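Conserved hypothetical protein (Shewanella loihica, PDB 2GPI) is of unknown function, belongs to the DUF1488 family, and may have a part in transcriptional regulation of the shikimate pathway. Local coordinates at residues 4-9 with 69-74; 8-13 with 58-63; 21-26 with 34-39. All coordinates share one frame; numbering follows the deposited sequence. Where two conformers were deposited one is given.

Interaction 1 of 3, residues 4-9 with 69-74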
loop_
_atom_site.group_PDB
_atom_site.type_symbol
_atom_site.label_atom_id
_atom_site.label_comp_id
_atom_site.label_asym_id
_atom_site.label_seq_id
_atom_site.Cartn_x
_atom_site.Cartn_y
_atom_site.Cartn_z
ATOM N N GLN A 4 15.717 -5.940 7.447
ATOM C CA GLN A 4 15.070 -4.899 8.285
ATOM C C GLN A 4 13.760 -5.418 8.912
ATOM O O GLN A 4 13.109 -4.706 9.695
ATOM C CB GLN A 4 14.757 -3.626 7.479
ATOM C CG GLN A 4 15.988 -2.840 7.022
ATOM C CD GLN A 4 16.800 -2.222 8.161
ATOM O OE1 GLN A 4 16.365 -2.160 9.312
ATOM N NE2 GLN A 4 17.998 -1.766 7.831
ATOM N N SER A 5 13.357 -6.641 8.545
ATOM C CA SER A 5 12.246 -7.296 9.211
ATOM C C SER A 5 10.919 -6.517 9.048
ATOM O O SER A 5 10.073 -6.563 9.947
ATOM C CB SER A 5 12.563 -7.506 10.717
ATOM O OG SER A 5 13.695 -8.348 10.938
ATOM N N ILE A 6 10.736 -5.832 7.908
ATOM C CA ILE A 6 9.465 -5.166 7.569
ATOM C C ILE A 6 8.540 -6.202 6.993
ATOM O O ILE A 6 8.783 -6.737 5.934
ATOM C CB ILE A 6 9.609 -3.971 6.577
ATOM C CG1 ILE A 6 10.531 -2.907 7.175
ATOM C CG2 ILE A 6 8.221 -3.363 6.273
ATOM C CD1 ILE A 6 11.216 -1.968 6.161
ATOM N N ILE A 7 7.468 -6.519 7.717
ATOM C CA ILE A 7 6.524 -7.558 7.333
ATOM C C ILE A 7 5.210 -6.934 6.864
ATOM O O ILE A 7 4.679 -6.032 7.510
ATOM C CB ILE A 7 6.207 -8.431 8.542
ATOM C CG1 ILE A 7 7.481 -9.130 9.069
ATOM C CG2 ILE A 7 5.083 -9.458 8.222
ATOM C CD1 ILE A 7 7.289 -9.861 10.457
ATOM N N PHE A 8 4.683 -7.423 5.756
ATOM C CA PHE A 8 3.378 -7.019 5.287
ATOM C C PHE A 8 2.340 -8.013 5.774
ATOM O O PHE A 8 2.373 -9.211 5.435
ATOM C CB PHE A 8 3.398 -6.852 3.779
ATOM C CG PHE A 8 4.241 -5.698 3.384
ATOM C CD1 PHE A 8 3.690 -4.434 3.308
ATOM C CD2 PHE A 8 5.586 -5.836 3.235
ATOM C CE1 PHE A 8 4.486 -3.325 3.070
ATOM C CE2 PHE A 8 6.366 -4.737 2.940
ATOM C CZ PHE A 8 5.791 -3.474 2.863
ATOM N N THR A 9 1.465 -7.527 6.638
ATOM C CA THR A 9 0.583 -8.405 7.376
ATOM C C THR A 9 -0.801 -8.629 6.758
ATOM O O THR A 9 -1.639 -9.352 7.344
ATOM C CB THR A 9 0.471 -7.890 8.823
ATOM O OG1 THR A 9 0.056 -6.513 8.830
ATOM C CG2 THR A 9 1.794 -8.043 9.585
ATOM N N GLN A 69 7.298 -1.385 -3.251
ATOM C CA GLN A 69 7.410 0.086 -3.234
ATOM C C GLN A 69 7.185 0.631 -1.798
ATOM O O GLN A 69 7.925 1.507 -1.362
ATOM C CB GLN A 69 6.465 0.730 -4.246
ATOM C CG GLN A 69 6.560 2.242 -4.284
ATOM C CD GLN A 69 7.902 2.832 -4.681
ATOM O OE1 GLN A 69 8.732 2.171 -5.301
ATOM N NE2 GLN A 69 8.100 4.127 -4.374
ATOM N N ALA A 70 6.202 0.084 -1.066
ATOM C CA ALA A 70 5.977 0.521 0.309
ATOM C C ALA A 70 7.201 0.241 1.155
ATOM O O ALA A 70 7.570 1.060 2.023
ATOM C CB ALA A 70 4.742 -0.174 0.905
ATOM N N GLU A 71 7.830 -0.921 0.940
ATOM C CA GLU A 71 9.029 -1.287 1.691
ATOM C C GLU A 71 10.174 -0.303 1.455
ATOM O O GLU A 71 10.843 0.131 2.411
ATOM C CB GLU A 71 9.461 -2.716 1.358
ATOM C CG GLU A 71 10.330 -3.329 2.451
ATOM C CD GLU A 71 11.742 -3.028 2.315
ATOM O OE1 GLU A 71 12.174 -2.624 1.205
ATOM O OE2 GLU A 71 12.471 -3.223 3.348
ATOM N N LYS A 72 10.339 0.106 0.217
ATOM C CA LYS A 72 11.353 1.060 -0.146
ATOM C C LYS A 72 11.066 2.390 0.531
ATOM O O LYS A 72 11.950 3.019 1.113
ATOM C CB LYS A 72 11.371 1.234 -1.655
ATOM C CG LYS A 72 12.422 2.153 -2.091
ATOM C CD LYS A 72 12.315 2.421 -3.609
ATOM C CE LYS A 72 11.574 3.745 -3.884
ATOM N N LEU A 73 9.805 2.803 0.463
ATOM C CA LEU A 73 9.429 4.087 1.084
ATOM C C LEU A 73 9.713 4.084 2.595
ATOM O O LEU A 73 10.203 5.071 3.178
ATOM C CB LEU A 73 7.966 4.400 0.792
ATOM C CG LEU A 73 7.611 4.750 -0.657
ATOM C CD1 LEU A 73 6.082 4.776 -0.842
ATOM C CD2 LEU A 73 8.283 6.073 -1.094
ATOM N N ILE A 74 9.386 2.974 3.247
ATOM C CA ILE A 74 9.690 2.831 4.688
ATOM C C ILE A 74 11.194 2.928 4.966
ATOM O O ILE A 74 11.659 3.673 5.851
ATOM C CB ILE A 74 9.090 1.536 5.243
ATOM C CG1 ILE A 74 7.570 1.598 5.268
ATOM C CG2 ILE A 74 9.639 1.224 6.665
ATOM C CD1 ILE A 74 6.907 0.192 5.456
#
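I6 and F8, the two inward-pointing residues of edge strand 6-8, pack against A70, E71 and I74 on one side of helix 63-75, a helix-on-sheet contact in a small alpha+beta fold. Strand and helix run nearly antiparallel, at 149°, with axes 9.9 Å apart at closest approach. No hydrogen bond crosses between the segments, so the contact is van der Waals packing. I6 and I74 slide past each other in opposite directions, with CD1 of I6 3.6 Å from CG2 of I74 and CG2 of I6 3.9 Å from CD1 of I74. One turn earlier on the helix, CE1 of F8 comes within 3.8 Å of CB of A70, the one buried residue among those that touch; A70 also meets F23 of central strand 20-27 and V87 of strand 85-87 at the far end of the sheet. The backbone N of E71 lies at the F8 ring edge, 3.8 Å from CZ of F8, and CB of E71 packs on the same ring. Only the carboxylate end of E71 belongs to the partly exposed side, set apart by polarity rather than distance. The chain of E71 bends at chi2 (-86°) and carries that end past I6, where E75 brings a like charge close. There a methyl group and a carboxylate oxygen meet without a polar bond: CD1 of I6 lies 3.3 Å from OE2 of E71.

Interaction 2 of 3, residues 8-13 with 58-63; sequences FTEQLT and LFEQFR
E10 and R63 reach toward each other tip to tip, and their flat ends stack: the carboxylate and guanidinium planes are 22° apart, with CD of E10 3.1 Å above the guanidinium plane and offset toward its rim. The contact joins the loop between strands 6-8 and 13-15 to the end of helix 52-61 and the start of helix 63-75. Although OE1 of E10 is 3.1 Å from NE of R63, it lies well out of the guanidinium plane and no N-H points at it, which makes this a salt bridge of charges alone. The bend of E10 at chi2 (-49°) places CD where the carboxylate can lie over the guanidinium face. The main polar partner of NE of R63 is OE1 of E67, a salt bridge within the helical side. At the guanidinium edge, in plane, a water accepts a weak hydrogen bond from NH2 of R63 and donates to O of F8.

Next to the charged pair, L12, in one of its two conformers, crosses F59 at about a right angle, its CD2 3.5 Å from CE1 of the ring. OE1 of E10 lies at the edge of the same ring, near its plane. F59 continues inward to F23, whose ring it meets.

The carboxylates of E10 and E60 come within 4.4 Å, measured from OE1 of E10 to OE2 of E60. A second water donates to both oxygens, at 2.7 Å from OE1 of E10 and 2.6 Å from OE2 of E60. An alanine in place of R63 would probably leave E10 facing the like charges of E60 and E67 without the cation stacked on its carboxylate. The chemistry thus implies that R63 probably offsets the charges of E10 and E67, while the water bridges E10 to E60.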
loop_
_atom_site.group_PDB
_atom_site.type_symbol
_atom_site.label_atom_id
_atom_site.label_comp_id
_atom_site.label_asym_id
_atom_site.label_seq_id
_atom_site.Cartn_x
_atom_site.Cartn_y
_atom_site.Cartn_z
ATOM N N PHE A 8 4.683 -7.423 5.756
ATOM C CA PHE A 8 3.378 -7.019 5.287
ATOM C C PHE A 8 2.340 -8.013 5.774
ATOM O O PHE A 8 2.373 -9.211 5.435
ATOM C CB PHE A 8 3.398 -6.852 3.779
ATOM C CG PHE A 8 4.241 -5.698 3.384
ATOM C CD1 PHE A 8 3.690 -4.434 3.308
ATOM C CD2 PHE A 8 5.586 -5.836 3.235
ATOM C CE1 PHE A 8 4.486 -3.325 3.070
ATOM C CE2 PHE A 8 6.366 -4.737 2.940
ATOM C CZ PHE A 8 5.791 -3.474 2.863
ATOM N N THR A 9 1.465 -7.527 6.638
ATOM C CA THR A 9 0.583 -8.405 7.376
ATOM C C THR A 9 -0.801 -8.629 6.758
ATOM O O THR A 9 -1.639 -9.352 7.344
ATOM C CB THR A 9 0.471 -7.890 8.823
ATOM O OG1 THR A 9 0.056 -6.513 8.830
ATOM C CG2 THR A 9 1.794 -8.043 9.585
ATOM N N GLU A 10 -1.036 -8.046 5.575
ATOM C CA GLU A 10 -2.182 -8.410 4.738
ATOM C C GLU A 10 -3.554 -8.144 5.365
ATOM O O GLU A 10 -4.509 -8.887 5.126
ATOM C CB GLU A 10 -2.070 -9.870 4.267
ATOM C CG GLU A 10 -0.769 -10.157 3.484
ATOM C CD GLU A 10 -0.477 -9.138 2.381
ATOM O OE1 GLU A 10 -1.268 -9.021 1.414
ATOM O OE2 GLU A 10 0.591 -8.454 2.465
ATOM N N GLN A 11 -3.625 -7.083 6.171
ATOM C CA GLN A 11 -4.902 -6.530 6.591
ATOM C C GLN A 11 -5.247 -5.516 5.504
ATOM O O GLN A 11 -4.676 -4.437 5.436
ATOM C CB GLN A 11 -4.780 -5.946 8.015
ATOM C CG GLN A 11 -4.388 -6.988 9.056
ATOM C CD GLN A 11 -4.239 -6.425 10.457
ATOM O OE1 GLN A 11 -4.632 -5.296 10.731
ATOM N NE2 GLN A 11 -3.677 -7.228 11.360
ATOM N N LEU A 12 -6.085 -5.955 4.564
ATOM C CA LEU A 12 -6.398 -5.195 3.343
ATOM C C LEU A 12 -7.828 -4.736 3.449
ATOM O O LEU A 12 -8.735 -5.563 3.603
ATOM C CB LEU A 12 -6.179 -6.041 2.090
ATOM C CG LEU A 12 -4.812 -6.754 2.032
ATOM C CD1 LEU A 12 -4.775 -7.795 0.894
ATOM C CD2 LEU A 12 -3.646 -5.802 1.989
ATOM N N THR A 13 -8.011 -3.419 3.422
ATOM C CA THR A 13 -9.356 -2.781 3.531
ATOM C C THR A 13 -9.444 -1.572 2.579
ATOM O O THR A 13 -8.449 -1.038 2.119
ATOM C CB THR A 13 -9.628 -2.378 4.989
ATOM O OG1 THR A 13 -8.649 -1.416 5.425
ATOM C CG2 THR A 13 -9.588 -3.601 5.889
ATOM N N LEU A 58 -7.510 -5.993 -7.632
ATOM C CA LEU A 58 -6.415 -5.277 -8.298
ATOM C C LEU A 58 -5.191 -5.141 -7.381
ATOM O O LEU A 58 -4.045 -5.350 -7.834
ATOM C CB LEU A 58 -6.890 -3.931 -8.852
ATOM C CG LEU A 58 -7.896 -4.005 -10.032
ATOM C CD1 LEU A 58 -8.397 -2.602 -10.358
ATOM C CD2 LEU A 58 -7.297 -4.731 -11.256
ATOM N N PHE A 59 -5.405 -4.803 -6.113
ATOM C CA PHE A 59 -4.312 -4.830 -5.146
ATOM C C PHE A 59 -3.600 -6.200 -5.159
ATOM O O PHE A 59 -2.344 -6.298 -5.246
ATOM C CB PHE A 59 -4.774 -4.460 -3.731
ATOM C CG PHE A 59 -3.668 -4.539 -2.729
ATOM C CD1 PHE A 59 -3.335 -5.756 -2.143
ATOM C CD2 PHE A 59 -2.872 -3.411 -2.436
ATOM C CE1 PHE A 59 -2.259 -5.874 -1.246
ATOM C CE2 PHE A 59 -1.789 -3.562 -1.523
ATOM C CZ PHE A 59 -1.508 -4.755 -0.942
ATOM N N GLU A 60 -4.410 -7.259 -5.065
ATOM C CA GLU A 60 -3.829 -8.622 -5.052
ATOM C C GLU A 60 -3.044 -8.918 -6.323
ATOM O O GLU A 60 -1.937 -9.524 -6.258
ATOM C CB GLU A 60 -4.938 -9.631 -4.809
ATOM C CG GLU A 60 -5.439 -9.596 -3.429
ATOM C CD GLU A 60 -4.417 -10.070 -2.385
ATOM O OE1 GLU A 60 -3.332 -10.597 -2.735
ATOM O OE2 GLU A 60 -4.721 -9.924 -1.211
ATOM N N GLN A 61 -3.561 -8.483 -7.466
ATOM C CA GLN A 61 -2.872 -8.677 -8.759
ATOM C C GLN A 61 -1.473 -8.058 -8.761
ATOM O O GLN A 61 -0.552 -8.610 -9.347
ATOM C CB GLN A 61 -3.710 -8.130 -9.903
ATOM C CG GLN A 61 -3.101 -8.309 -11.261
ATOM C CD GLN A 61 -4.092 -7.950 -12.363
ATOM O OE1 GLN A 61 -5.319 -7.857 -12.113
ATOM N NE2 GLN A 61 -3.574 -7.757 -13.588
ATOM N N PHE A 62 -1.318 -6.917 -8.097
ATOM C CA PHE A 62 -0.089 -6.183 -8.082
ATOM C C PHE A 62 0.532 -6.147 -6.658
ATOM O O PHE A 62 1.389 -5.282 -6.366
ATOM C CB PHE A 62 -0.320 -4.766 -8.606
ATOM C CG PHE A 62 -0.724 -4.732 -10.056
ATOM C CD1 PHE A 62 0.243 -4.711 -11.025
ATOM C CD2 PHE A 62 -2.054 -4.673 -10.435
ATOM C CE1 PHE A 62 -0.073 -4.687 -12.364
ATOM C CE2 PHE A 62 -2.380 -4.696 -11.787
ATOM C CZ PHE A 62 -1.372 -4.682 -12.741
ATOM N N ARG A 63 0.129 -7.074 -5.800
ATOM C CA ARG A 63 0.500 -7.011 -4.382
ATOM C C ARG A 63 2.007 -6.841 -4.189
ATOM O O ARG A 63 2.469 -5.998 -3.403
ATOM C CB ARG A 63 0.072 -8.300 -3.626
ATOM C CG ARG A 63 0.655 -8.439 -2.250
ATOM C CD ARG A 63 0.250 -9.703 -1.605
ATOM N NE ARG A 63 1.098 -9.950 -0.430
ATOM C CZ ARG A 63 1.091 -11.081 0.277
ATOM N NH1 ARG A 63 0.269 -12.047 -0.060
ATOM N NH2 ARG A 63 1.884 -11.201 1.340
HETATM O O HOH W 1 3.650 -10.584 3.522
HETATM O O HOH W 2 -3.011 -10.841 0.556
#

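Interaction 3 of 3, residues 21-26 with 34-39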
loop_
_atom_site.group_PDB
_atom_site.type_symbol
_atom_site.label_atom_id
_atom_site.label_comp_id
_atom_site.label_asym_id
_atom_site.label_seq_id
_atom_site.Cartn_x
_atom_site.Cartn_y
_atom_site.Cartn_z
ATOM N N ILE A 21 -6.949 1.888 -0.967
ATOM C CA ILE A 21 -6.706 0.633 -0.297
ATOM C C ILE A 21 -5.732 0.892 0.859
ATOM O O ILE A 21 -4.657 1.496 0.683
ATOM C CB ILE A 21 -6.132 -0.457 -1.218
ATOM C CG1 ILE A 21 -7.210 -0.987 -2.218
ATOM C CG2 ILE A 21 -5.543 -1.656 -0.386
ATOM C CD1 ILE A 21 -8.231 -1.882 -1.571
ATOM N N HIS A 22 -6.141 0.438 2.015
ATOM C CA HIS A 22 -5.338 0.504 3.238
ATOM C C HIS A 22 -4.731 -0.909 3.433
ATOM O O HIS A 22 -5.455 -1.930 3.526
ATOM C CB HIS A 22 -6.229 0.994 4.386
ATOM C CG HIS A 22 -5.596 0.885 5.783
ATOM N ND1 HIS A 22 -6.333 0.914 6.943
ATOM C CD2 HIS A 22 -4.289 0.800 6.162
ATOM C CE1 HIS A 22 -5.515 0.844 7.983
ATOM N NE2 HIS A 22 -4.266 0.765 7.540
ATOM N N PHE A 23 -3.403 -0.957 3.538
ATOM C CA PHE A 23 -2.699 -2.206 3.782
ATOM C C PHE A 23 -1.691 -1.972 4.913
ATOM O O PHE A 23 -1.338 -0.862 5.212
ATOM C CB PHE A 23 -2.076 -2.846 2.540
ATOM C CG PHE A 23 -1.038 -2.015 1.810
ATOM C CD1 PHE A 23 -1.385 -0.904 1.060
ATOM C CD2 PHE A 23 0.292 -2.360 1.872
ATOM C CE1 PHE A 23 -0.413 -0.200 0.350
ATOM C CE2 PHE A 23 1.265 -1.636 1.167
ATOM C CZ PHE A 23 0.917 -0.574 0.431
ATOM N N THR A 24 -1.266 -3.035 5.546
ATOM C CA THR A 24 -0.508 -2.928 6.773
ATOM C C THR A 24 0.897 -3.539 6.664
ATOM O O THR A 24 1.108 -4.570 6.032
ATOM C CB THR A 24 -1.254 -3.633 7.918
ATOM O OG1 THR A 24 -1.608 -4.962 7.491
ATOM C CG2 THR A 24 -2.512 -2.869 8.294
ATOM N N ALA A 25 1.860 -2.840 7.240
ATOM C CA ALA A 25 3.203 -3.359 7.437
ATOM C C ALA A 25 3.450 -3.324 8.924
ATOM O O ALA A 25 2.738 -2.677 9.676
ATOM C CB ALA A 25 4.238 -2.505 6.730
ATOM N N GLN A 26 4.455 -4.052 9.374
ATOM C CA GLN A 26 4.784 -4.065 10.772
ATOM C C GLN A 26 6.276 -4.244 10.892
ATOM O O GLN A 26 6.880 -5.034 10.161
ATOM C CB GLN A 26 4.051 -5.245 11.390
ATOM C CG GLN A 26 4.036 -5.278 12.822
ATOM C CD GLN A 26 3.086 -6.369 13.279
ATOM O OE1 GLN A 26 1.879 -6.328 12.993
ATOM N NE2 GLN A 26 3.631 -7.356 13.974
ATOM N N CYS A 34 -0.215 1.722 5.522
ATOM C CA CYS A 34 0.167 2.076 4.156
ATOM C C CYS A 34 -1.093 2.220 3.304
ATOM O O CYS A 34 -2.114 1.570 3.566
ATOM C CB CYS A 34 1.006 0.997 3.506
ATOM S SG CYS A 34 2.513 0.588 4.436
ATOM N N TYR A 35 -1.002 3.057 2.301
ATOM C CA TYR A 35 -2.159 3.407 1.477
ATOM C C TYR A 35 -1.754 3.514 0.019
ATOM O O TYR A 35 -0.704 4.005 -0.303
ATOM C CB TYR A 35 -2.758 4.713 1.934
ATOM C CG TYR A 35 -3.248 4.684 3.356
ATOM C CD1 TYR A 35 -2.426 5.013 4.419
ATOM C CD2 TYR A 35 -4.553 4.283 3.646
ATOM C CE1 TYR A 35 -2.867 4.912 5.700
ATOM C CE2 TYR A 35 -5.023 4.218 4.933
ATOM C CZ TYR A 35 -4.169 4.533 5.992
ATOM O OH TYR A 35 -4.613 4.473 7.278
ATOM N N ILE A 36 -2.622 3.028 -0.861
ATOM C CA ILE A 36 -2.507 3.287 -2.299
ATOM C C ILE A 36 -3.870 3.826 -2.778
ATOM O O ILE A 36 -4.912 3.149 -2.652
ATOM C CB ILE A 36 -1.979 2.060 -3.117
ATOM C CG1 ILE A 36 -1.823 2.396 -4.594
ATOM C CG2 ILE A 36 -2.854 0.804 -2.920
ATOM C CD1 ILE A 36 -1.058 1.336 -5.414
ATOM N N GLY A 37 -3.843 5.056 -3.266
ATOM C CA GLY A 37 -5.070 5.702 -3.658
ATOM C C GLY A 37 -5.729 5.089 -4.885
ATOM O O GLY A 37 -5.096 4.412 -5.707
ATOM N N GLN A 38 -7.034 5.305 -4.986
ATOM C CA GLN A 38 -7.833 4.765 -6.095
ATOM C C GLN A 38 -7.185 5.069 -7.436
ATOM O O GLN A 38 -7.007 4.140 -8.281
ATOM C CB GLN A 38 -9.232 5.325 -6.032
ATOM C CG GLN A 38 -10.104 4.700 -7.084
ATOM C CD GLN A 38 -11.538 5.122 -6.962
ATOM O OE1 GLN A 38 -11.967 5.657 -5.924
ATOM N NE2 GLN A 38 -12.298 4.884 -8.019
ATOM N N LYS A 39 -6.844 6.332 -7.673
ATOM C CA LYS A 39 -6.308 6.714 -8.975
ATOM C C LYS A 39 -4.967 6.031 -9.254
ATOM O O LYS A 39 -4.705 5.597 -10.364
ATOM C CB LYS A 39 -6.211 8.237 -9.125
ATOM C CG LYS A 39 -7.580 8.921 -9.161
ATOM C CD LYS A 39 -7.500 10.432 -9.355
ATOM C CE LYS A 39 -8.885 11.018 -9.474
#
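I21, H22 and F23 pair with I36, Y35 and C34 in the antiparallel beta hairpin of strands 20-27 and 30-37, within the mixed sheet of this alpha+beta fold. The short segments run at 153° with axes 4.7 Å apart.

Backbone bonds set the register. I21 with I36 and F23 with C34 are hydrogen-bonded pairs, each closed by two N-H to O bonds; the one from N of C34 to O of F23 is 2.8 Å long. The intervening pair, H22 with Y35, is non-hydrogen-bonded. It is flanked by CA-H to O contacts, among them CA of Y35 to O of I21 at 3.2 Å.

Aromatic stacking occupies the face bearing H22 and Y35. The side chains lie side by side, pointing the same way, in an offset stack with ring centroids 4.6 Å apart and planes at 21°. OH of Y35 sits over the centre of the imidazole, 3.7 Å above its plane, a stacking contact and not a hydrogen bond. The polar partner of the imidazole is D33, whose OD1 is hydrogen-bonded to NE2 of H22.

Apolar contacts fill the opposite face, which helix 63-75 covers through I66, A70 and I74. CB of I21 is 3.9 Å from CG2 of I36. In F23, CG lies between the backbone N and the carbonyl carbon (chi1 60°), which sets it 4.0 Å from CB of C34. The cysteine sulfur makes an oblique sulfur-aromatic contact with the F23 ring, and CB of C34 stands over its centre in a CH-pi contact, 3.5 Å from the centroid.

From the N terminus, strand 6-8 opens interaction 1, whose loop closes only when the chain reaches helix 63-75. The same stretch runs on through F8 and T9, which the two contacts share, into interaction 2; this closes earlier in the chain than interaction 1, at the junction of helices 52-61 and 63-75. Interaction 3, the hairpin 20-27/30-37, closes locally and lies within both longer loops. T9 OG1 and T24 OG1, 2.6 Å apart in a probable hydrogen bond, tie the shared N-terminal segment to the hairpin. Together the contacts attach the helices to the sheet through its N-terminal edge and central strands.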